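PDB 3D8P: acetyltransferase of GNAT family from Staphylococcus aureus subsp. aureus Mu50, which probably transfers an acetyl group from acetyl-CoA to the amine of a substrate not yet identified. Local coordinates for residues I69-I72 with M78-L81; K102-C107 with Y157-K162; L117-I120 with A126-F129. All coordinates share one frame; numbering follows the deposited sequence.

Contact 1: residues I69-I72 with M78-L81; sequences IGLI and MSAL
The carbonyl oxygen of Ala80 is approached by two groups of the facing strand. Ile72 N gives it a nearly straight hydrogen bond of 2.7 Å (163° at the hydrogen), and Leu71 CA adds a CA-H...O contact at 3.2 Å. The return bond, from Ala80 N to Ile72 O at 2.8 Å, closes the ring of a hydrogen-bonded antiparallel pair. Leu71 and Leu81 form the next, non-hydrogen-bonded pair, where Leu81 CA approaches Gly70 O. Residues 69-72 and 78-81 thus make one end of a beta hairpin in the GNAT sheet.

On the face carrying Ile72 and Ala80, CG1 of Ile72 stands between the backbone N and the carbonyl carbon (chi1 60°), which brings it to 3.6 Å from Ala80 CB. The other face holds the leucines. Leu71 hangs its CD1 over Ser79, 3.4 Å from OG, a hydroxyl already engaged by Gly114 O. Leu81 CD1 meets Ile69 CD1 at 3.8 Å and, more loosely, Leu71 CD1; the Leu81 and Ile69 chains cross obliquely.

Strand 54-59 continues the sheet beyond residues 69-72, and strand 114-119 beyond residues 78-81. Helix 95-109 lies over the leucine face through Leu99, Val103 and Cys107, while Phe147 and Pro148 approach Ala80 and Ile72.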
loop_
_atom_site.group_PDB
_atom_site.type_symbol
_atom_site.label_atom_id
_atom_site.label_comp_id
_atom_site.label_asym_id
_atom_site.label_seq_id
_atom_site.Cartn_x
_atom_site.Cartn_y
_atom_site.Cartn_z
ATOM N N ILE A 69 0.761 1.267 4.394
ATOM C CA ILE A 69 1.302 0.662 3.165
ATOM C C ILE A 69 1.417 -0.835 3.381
ATOM O O ILE A 69 1.931 -1.277 4.387
ATOM C CB ILE A 69 2.683 1.281 2.746
ATOM C CG1 ILE A 69 2.960 1.084 1.255
ATOM C CG2 ILE A 69 3.835 0.703 3.585
ATOM C CD1 ILE A 69 4.248 1.768 0.793
ATOM N N GLY A 70 0.916 -1.599 2.427
ATOM C CA GLY A 70 0.992 -3.050 2.447
ATOM C C GLY A 70 1.744 -3.604 1.243
ATOM O O GLY A 70 1.865 -2.949 0.208
ATOM N N LEU A 71 2.253 -4.818 1.395
ATOM C CA LEU A 71 2.904 -5.525 0.314
ATOM C C LEU A 71 2.547 -6.985 0.395
ATOM O O LEU A 71 2.651 -7.610 1.485
ATOM C CB LEU A 71 4.436 -5.398 0.386
ATOM C CG LEU A 71 5.205 -5.939 -0.833
ATOM C CD1 LEU A 71 5.434 -4.868 -1.898
ATOM C CD2 LEU A 71 6.516 -6.559 -0.468
ATOM N N ILE A 72 2.123 -7.548 -0.737
ATOM C CA ILE A 72 2.005 -9.006 -0.834
ATOM C C ILE A 72 3.108 -9.569 -1.721
ATOM O O ILE A 72 3.539 -8.970 -2.694
ATOM C CB ILE A 72 0.595 -9.534 -1.271
ATOM C CG1 ILE A 72 0.200 -9.009 -2.637
ATOM C CG2 ILE A 72 -0.468 -9.176 -0.208
ATOM C CD1 ILE A 72 -0.956 -9.784 -3.305
HETATM N N MSE A 78 8.445 -11.620 -7.145
HETATM C CA MSE A 78 7.864 -10.319 -7.333
HETATM C C MSE A 78 6.925 -10.017 -6.156
HETATM O O MSE A 78 6.761 -10.823 -5.245
HETATM C CB MSE A 78 7.153 -10.258 -8.679
HETATM C CG MSE A 78 8.060 -10.446 -9.889
HETATM SE SE MSE A 78 9.272 -8.943 -10.024
HETATM C CE MSE A 78 9.751 -9.039 -11.882
ATOM N N SER A 79 6.321 -8.837 -6.181
ATOM C CA SER A 79 5.448 -8.398 -5.085
ATOM C C SER A 79 4.409 -7.421 -5.609
ATOM O O SER A 79 4.562 -6.892 -6.718
ATOM C CB SER A 79 6.277 -7.715 -4.013
ATOM O OG SER A 79 6.863 -6.528 -4.516
ATOM N N ALA A 80 3.354 -7.216 -4.820
ATOM C CA ALA A 80 2.319 -6.246 -5.106
ATOM C C ALA A 80 2.101 -5.292 -3.926
ATOM O O ALA A 80 1.909 -5.730 -2.770
ATOM C CB ALA A 80 1.028 -6.949 -5.462
ATOM N N LEU A 81 2.106 -3.997 -4.232
ATOM C CA LEU A 81 1.836 -2.944 -3.249
ATOM C C LEU A 81 0.320 -2.831 -3.050
ATOM O O LEU A 81 -0.440 -2.921 -4.001
ATOM C CB LEU A 81 2.441 -1.617 -3.690
ATOM C CG LEU A 81 2.782 -0.586 -2.624
ATOM C CD1 LEU A 81 3.990 -1.042 -1.780
ATOM C CD2 LEU A 81 3.071 0.789 -3.233
#

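Contact 2: residues K102-C107 with Y157-K162; sequences KVIMTC and YYRNLK
Leu161 reaches the helix turn that carries Ile104 and Cys107 with the two methyls of its fork. From CB the chain runs to CG, placed anti to the carbonyl carbon (chi1 -55°), and there it divides. CD1 presses on Cys107, 3.4 Å from CB, tighter than usual for two carbons, with SG at 4.0 Å. CD2 lies against Ile104, 4.0 Å from CG1 and scarcely farther from CG2, so one branch serves each helix residue and the Leu161 and Ile104 chains meet at a slant.

Ile104 also faces Arg159. The arginine, extended from CG to NE, crosses the isoleucine at about a right angle, and Ile104 CG1 sits 4.0 Å above one face of the guanidinium, toward its rim. The model sets Ile104 CD1 implausibly near this group, which makes the exact position of that methyl doubtful.

In the GNAT fold, helix 95-109 follows strand 78-86 and packs on the sheet, where Arg159 of the last strand, 155-160, and Leu161 just after it meet the helix. Ile115 of strand 114-119 backs Leu161 from the sheet, and Phe135 touches Arg159. Within the strand, the Tyr158 hydroxyl donates to a lone pair of Asn160 OD1 at 2.7 Å. In the helix, Lys102 O accepts from Thr106 N at 3.0 Å and from Thr106 OG1 at 2.6 Å, the two donors arriving from opposite faces of the carbonyl plane.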
loop_
_atom_site.group_PDB
_atom_site.type_symbol
_atom_site.label_atom_id
_atom_site.label_comp_id
_atom_site.label_asym_id
_atom_site.label_seq_id
_atom_site.Cartn_x
_atom_site.Cartn_y
_atom_site.Cartn_z
ATOM N N LYS A 102 10.568 2.267 3.285
ATOM C CA LYS A 102 10.560 1.174 4.250
ATOM C C LYS A 102 10.278 -0.132 3.554
ATOM O O LYS A 102 10.901 -1.147 3.838
ATOM C CB LYS A 102 9.504 1.422 5.324
ATOM C CG LYS A 102 9.466 0.392 6.455
ATOM C CD LYS A 102 10.765 0.330 7.208
ATOM C CE LYS A 102 10.629 -0.478 8.460
ATOM N NZ LYS A 102 11.935 -0.671 9.125
ATOM N N VAL A 103 9.288 -0.105 2.669
ATOM C CA VAL A 103 8.955 -1.253 1.823
ATOM C C VAL A 103 10.163 -1.612 0.918
ATOM O O VAL A 103 10.589 -2.756 0.903
ATOM C CB VAL A 103 7.627 -1.007 0.995
ATOM C CG1 VAL A 103 7.415 -2.058 -0.090
ATOM C CG2 VAL A 103 6.401 -0.981 1.923
ATOM N N ILE A 104 10.738 -0.643 0.205
ATOM C CA ILE A 104 11.861 -0.947 -0.700
ATOM C C ILE A 104 13.038 -1.574 0.057
ATOM O O ILE A 104 13.592 -2.584 -0.367
ATOM C CB ILE A 104 12.255 0.286 -1.543
ATOM C CG1 ILE A 104 11.163 0.510 -2.599
ATOM C CG2 ILE A 104 13.627 0.090 -2.242
ATOM C CD1 ILE A 104 11.164 1.869 -3.145
HETATM N N MSE A 105 13.384 -1.010 1.205
HETATM C CA MSE A 105 14.464 -1.558 2.033
HETATM C C MSE A 105 14.154 -2.985 2.487
HETATM O O MSE A 105 15.024 -3.847 2.468
HETATM C CB MSE A 105 14.663 -0.668 3.251
HETATM C CG MSE A 105 15.775 -1.081 4.160
HETATM SE SE MSE A 105 15.300 -0.703 6.030
HETATM C CE MSE A 105 13.841 -2.028 6.276
ATOM N N THR A 106 12.911 -3.233 2.901
ATOM C CA THR A 106 12.511 -4.562 3.371
ATOM C C THR A 106 12.495 -5.564 2.216
ATOM O O THR A 106 12.841 -6.726 2.395
ATOM C CB THR A 106 11.143 -4.504 4.109
ATOM O OG1 THR A 106 11.174 -3.443 5.076
ATOM C CG2 THR A 106 10.786 -5.852 4.801
ATOM N N CYS A 107 12.098 -5.116 1.032
ATOM C CA CYS A 107 12.115 -5.961 -0.152
ATOM C C CYS A 107 13.543 -6.380 -0.500
ATOM O O CYS A 107 13.783 -7.521 -0.905
ATOM C CB CYS A 107 11.526 -5.214 -1.353
ATOM S SG CYS A 107 9.772 -5.019 -1.342
ATOM N N TYR A 157 1.227 -0.334 -12.536
ATOM C CA TYR A 157 2.568 0.174 -12.476
ATOM C C TYR A 157 3.542 -0.884 -11.962
ATOM O O TYR A 157 3.150 -1.863 -11.346
ATOM C CB TYR A 157 2.633 1.411 -11.568
ATOM C CG TYR A 157 1.843 2.604 -12.018
ATOM C CD1 TYR A 157 0.490 2.718 -11.711
ATOM C CD2 TYR A 157 2.437 3.638 -12.719
ATOM C CE1 TYR A 157 -0.254 3.835 -12.107
ATOM C CE2 TYR A 157 1.699 4.771 -13.105
ATOM C CZ TYR A 157 0.358 4.849 -12.800
ATOM O OH TYR A 157 -0.392 5.931 -13.183
ATOM N N TYR A 158 4.820 -0.659 -12.242
ATOM C CA TYR A 158 5.889 -1.537 -11.818
ATOM C C TYR A 158 7.151 -0.723 -11.497
ATOM O O TYR A 158 7.518 0.213 -12.203
ATOM C CB TYR A 158 6.209 -2.623 -12.869
ATOM C CG TYR A 158 7.412 -3.485 -12.498
ATOM C CD1 TYR A 158 7.286 -4.565 -11.641
ATOM C CD2 TYR A 158 8.679 -3.201 -13.018
ATOM C CE1 TYR A 158 8.412 -5.342 -11.289
ATOM C CE2 TYR A 158 9.788 -3.953 -12.682
ATOM C CZ TYR A 158 9.647 -5.030 -11.807
ATOM O OH TYR A 158 10.749 -5.795 -11.496
ATOM N N ARG A 159 7.783 -1.100 -10.393
ATOM C CA ARG A 159 9.055 -0.565 -10.005
ATOM C C ARG A 159 10.027 -1.708 -9.843
ATOM O O ARG A 159 9.793 -2.619 -9.056
ATOM C CB ARG A 159 8.978 0.190 -8.679
ATOM C CG ARG A 159 10.352 0.655 -8.211
ATOM C CD ARG A 159 10.277 1.748 -7.170
ATOM N NE ARG A 159 11.620 2.116 -6.725
ATOM C CZ ARG A 159 11.884 2.987 -5.755
ATOM N NH1 ARG A 159 10.915 3.599 -5.092
ATOM N NH2 ARG A 159 13.139 3.218 -5.417
ATOM N N ASN A 160 11.107 -1.642 -10.598
ATOM C CA ASN A 160 12.196 -2.597 -10.539
ATOM C C ASN A 160 13.144 -2.267 -9.406
ATOM O O ASN A 160 13.578 -1.121 -9.260
ATOM C CB ASN A 160 13.010 -2.567 -11.822
ATOM C CG ASN A 160 13.842 -3.822 -12.005
ATOM O OD1 ASN A 160 13.293 -4.935 -12.088
ATOM N ND2 ASN A 160 15.172 -3.652 -12.104
ATOM N N LEU A 161 13.466 -3.276 -8.604
ATOM C CA LEU A 161 14.391 -3.100 -7.482
ATOM C C LEU A 161 15.766 -3.651 -7.833
ATOM O O LEU A 161 16.759 -3.032 -7.507
ATOM C CB LEU A 161 13.857 -3.786 -6.226
ATOM C CG LEU A 161 12.454 -3.356 -5.820
ATOM C CD1 LEU A 161 12.008 -4.165 -4.588
ATOM C CD2 LEU A 161 12.386 -1.837 -5.602
ATOM N N LYS A 162 15.786 -4.818 -8.489
ATOM C CA LYS A 162 17.012 -5.476 -8.992
ATOM C C LYS A 162 17.696 -4.674 -10.131
ATOM O O LYS A 162 18.807 -4.172 -9.990
ATOM C CB LYS A 162 16.685 -6.903 -9.497
ATOM C CG LYS A 162 15.485 -6.939 -10.474
ATOM C CD LYS A 162 15.622 -7.963 -11.586
ATOM C CE LYS A 162 14.294 -8.151 -12.326
ATOM N NZ LYS A 162 14.527 -8.877 -13.639
#

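Contact 3: residues L117-I120 with A126-F129; sequences LGTI and AQYF. With EDO (1,2-ethanediol), chain F; EDO (1,2-ethanediol), chain G.
The end of a GNAT sheet strand meets the helix that follows it where Thr119 and Gln127 pack together, with a short connection from Ile120 to Ala126 between them. Thr119 points toward the helix. With its hydroxyl anti to the backbone N (chi1 -170°), the methyl CG2 turns to the amide of Gln127, whose CD lies 3.8 Å away. The glutamine chain folds back at chi2 (-65°) to deliver that amide, which also comes up to the carbonyl of Ile120. The amide is probably turned over in the model, so the roles of its oxygen and nitrogen remain uncertain. Tyr157 and Arg155 of the neighbouring strand 155-160 also border this side chain.

In this family, strands equivalent to 78-86 and 114-119 run parallel and splay apart at one end, and acetyl-CoA usually enters the gap. Two molecules of 1,2-ethanediol, probably from the crystallisation liquor, lie beside residues 117-119 and bond to Met84 of strand 78-86, so they sit between these two strands, probably near the cofactor cleft. One (chain G) donates from O1 to Gly118 O at 2.8 Å, and its C1 is 3.8 Å from Leu117 CB. In the other (chain F), O2 is modelled 2.5 Å from Thr119 OG1, a hydrogen bond that either could donate but whose length is doubtful, while its C2 touches Ala126 CB at 3.5 Å. Tyr130 supplies a further hydrogen bond.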
loop_
_atom_site.group_PDB
_atom_site.type_symbol
_atom_site.label_atom_id
_atom_site.label_comp_id
_atom_site.label_asym_id
_atom_site.label_seq_id
_atom_site.Cartn_x
_atom_site.Cartn_y
_atom_site.Cartn_z
ATOM N N LEU A 117 1.747 -2.772 -8.888
ATOM C CA LEU A 117 0.559 -2.271 -8.219
ATOM C C LEU A 117 -0.507 -1.955 -9.246
ATOM O O LEU A 117 -0.208 -1.682 -10.404
ATOM C CB LEU A 117 0.866 -1.035 -7.347
ATOM C CG LEU A 117 1.223 0.309 -7.973
ATOM C CD1 LEU A 117 -0.006 1.126 -8.280
ATOM C CD2 LEU A 117 2.162 1.079 -7.100
ATOM N N GLY A 118 -1.756 -2.029 -8.802
ATOM C CA GLY A 118 -2.905 -1.552 -9.551
ATOM C C GLY A 118 -3.547 -0.473 -8.683
ATOM O O GLY A 118 -3.522 -0.558 -7.456
ATOM N N THR A 119 -4.122 0.539 -9.312
ATOM C CA THR A 119 -4.804 1.607 -8.602
ATOM C C THR A 119 -5.946 2.133 -9.491
ATOM O O THR A 119 -6.073 1.748 -10.641
ATOM C CB THR A 119 -3.792 2.694 -8.137
ATOM O OG1 THR A 119 -4.442 3.607 -7.253
ATOM C CG2 THR A 119 -3.157 3.438 -9.313
ATOM N N ILE A 120 -6.772 3.037 -8.972
ATOM C CA ILE A 120 -7.945 3.546 -9.706
ATOM C C ILE A 120 -7.617 4.941 -10.227
ATOM O O ILE A 120 -6.768 5.614 -9.633
ATOM C CB ILE A 120 -9.189 3.612 -8.788
ATOM C CG1 ILE A 120 -9.389 2.296 -8.017
ATOM C CG2 ILE A 120 -10.433 3.910 -9.601
ATOM C CD1 ILE A 120 -9.873 1.126 -8.891
ATOM N N ALA A 126 -1.913 10.082 -6.292
ATOM C CA ALA A 126 -1.157 8.845 -6.126
ATOM C C ALA A 126 -0.453 8.412 -7.413
ATOM O O ALA A 126 0.620 7.830 -7.345
ATOM C CB ALA A 126 -2.053 7.721 -5.618
ATOM N N GLN A 127 -1.048 8.697 -8.572
ATOM C CA GLN A 127 -0.462 8.330 -9.890
ATOM C C GLN A 127 0.842 9.092 -10.086
ATOM O O GLN A 127 1.858 8.511 -10.411
ATOM C CB GLN A 127 -1.383 8.696 -11.083
ATOM C CG GLN A 127 -2.886 8.357 -10.967
ATOM C CD GLN A 127 -3.170 6.876 -10.903
ATOM O OE1 GLN A 127 -3.954 6.421 -10.068
ATOM N NE2 GLN A 127 -2.528 6.116 -11.766
ATOM N N TYR A 128 0.787 10.408 -9.899
ATOM C CA TYR A 128 1.970 11.247 -9.977
ATOM C C TYR A 128 3.014 10.830 -8.951
ATOM O O TYR A 128 4.208 10.858 -9.246
ATOM C CB TYR A 128 1.609 12.701 -9.750
ATOM C CG TYR A 128 0.625 13.259 -10.747
ATOM C CD1 TYR A 128 0.834 13.127 -12.121
ATOM C CD2 TYR A 128 -0.492 13.975 -10.317
ATOM C CE1 TYR A 128 -0.063 13.672 -13.043
ATOM C CE2 TYR A 128 -1.390 14.531 -11.229
ATOM C CZ TYR A 128 -1.173 14.373 -12.586
ATOM O OH TYR A 128 -2.074 14.927 -13.478
ATOM N N PHE A 129 2.569 10.453 -7.750
ATOM C CA PHE A 129 3.491 9.965 -6.722
ATOM C C PHE A 129 4.259 8.720 -7.198
ATOM O O PHE A 129 5.479 8.657 -7.082
ATOM C CB PHE A 129 2.754 9.633 -5.410
ATOM C CG PHE A 129 3.634 8.965 -4.383
ATOM C CD1 PHE A 129 4.479 9.717 -3.577
ATOM C CD2 PHE A 129 3.645 7.586 -4.257
ATOM C CE1 PHE A 129 5.311 9.105 -2.645
ATOM C CE2 PHE A 129 4.469 6.963 -3.327
ATOM C CZ PHE A 129 5.302 7.714 -2.520
HETATM C C1 EDO F . -4.471 4.384 -3.021
HETATM O O1 EDO F . -4.049 3.169 -2.376
HETATM C C2 EDO F . -3.415 4.876 -3.994
HETATM O O2 EDO F . -3.300 3.978 -5.114
HETATM C C1 EDO G . -1.587 0.206 -4.672
HETATM O O1 EDO G . -2.994 0.007 -4.715
HETATM C C2 EDO G . -1.149 0.699 -3.308
HETATM O O2 EDO G . -2.266 1.354 -2.731
#

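Overall arrangement
All three contacts reach the same sheet. Contact 1 lies near its middle; the helix of contact 2 covers the leucine face, with Leu71 CD2 3.7 Å from Cys107 SG and Ile69 CG2 3.5 Å from Val103 CG2. Their centres are about 9 Å apart. Contact 3 lies on the neighbouring strand, its centre about 13 Å from that of contact 1 and about 15 Å from that of contact 2. Leu81 CD2 and Leu117 CD2, at 4.0 Å, join it to contact 1; Tyr157 N to Leu117 O, 2.9 Å, probably bonds the strands of contacts 2 and 3. The diols near Leu81 and residues 117-119 may mark part of the cofactor cleft; the calcium ion is about 14 Å from the Ile120 side chain.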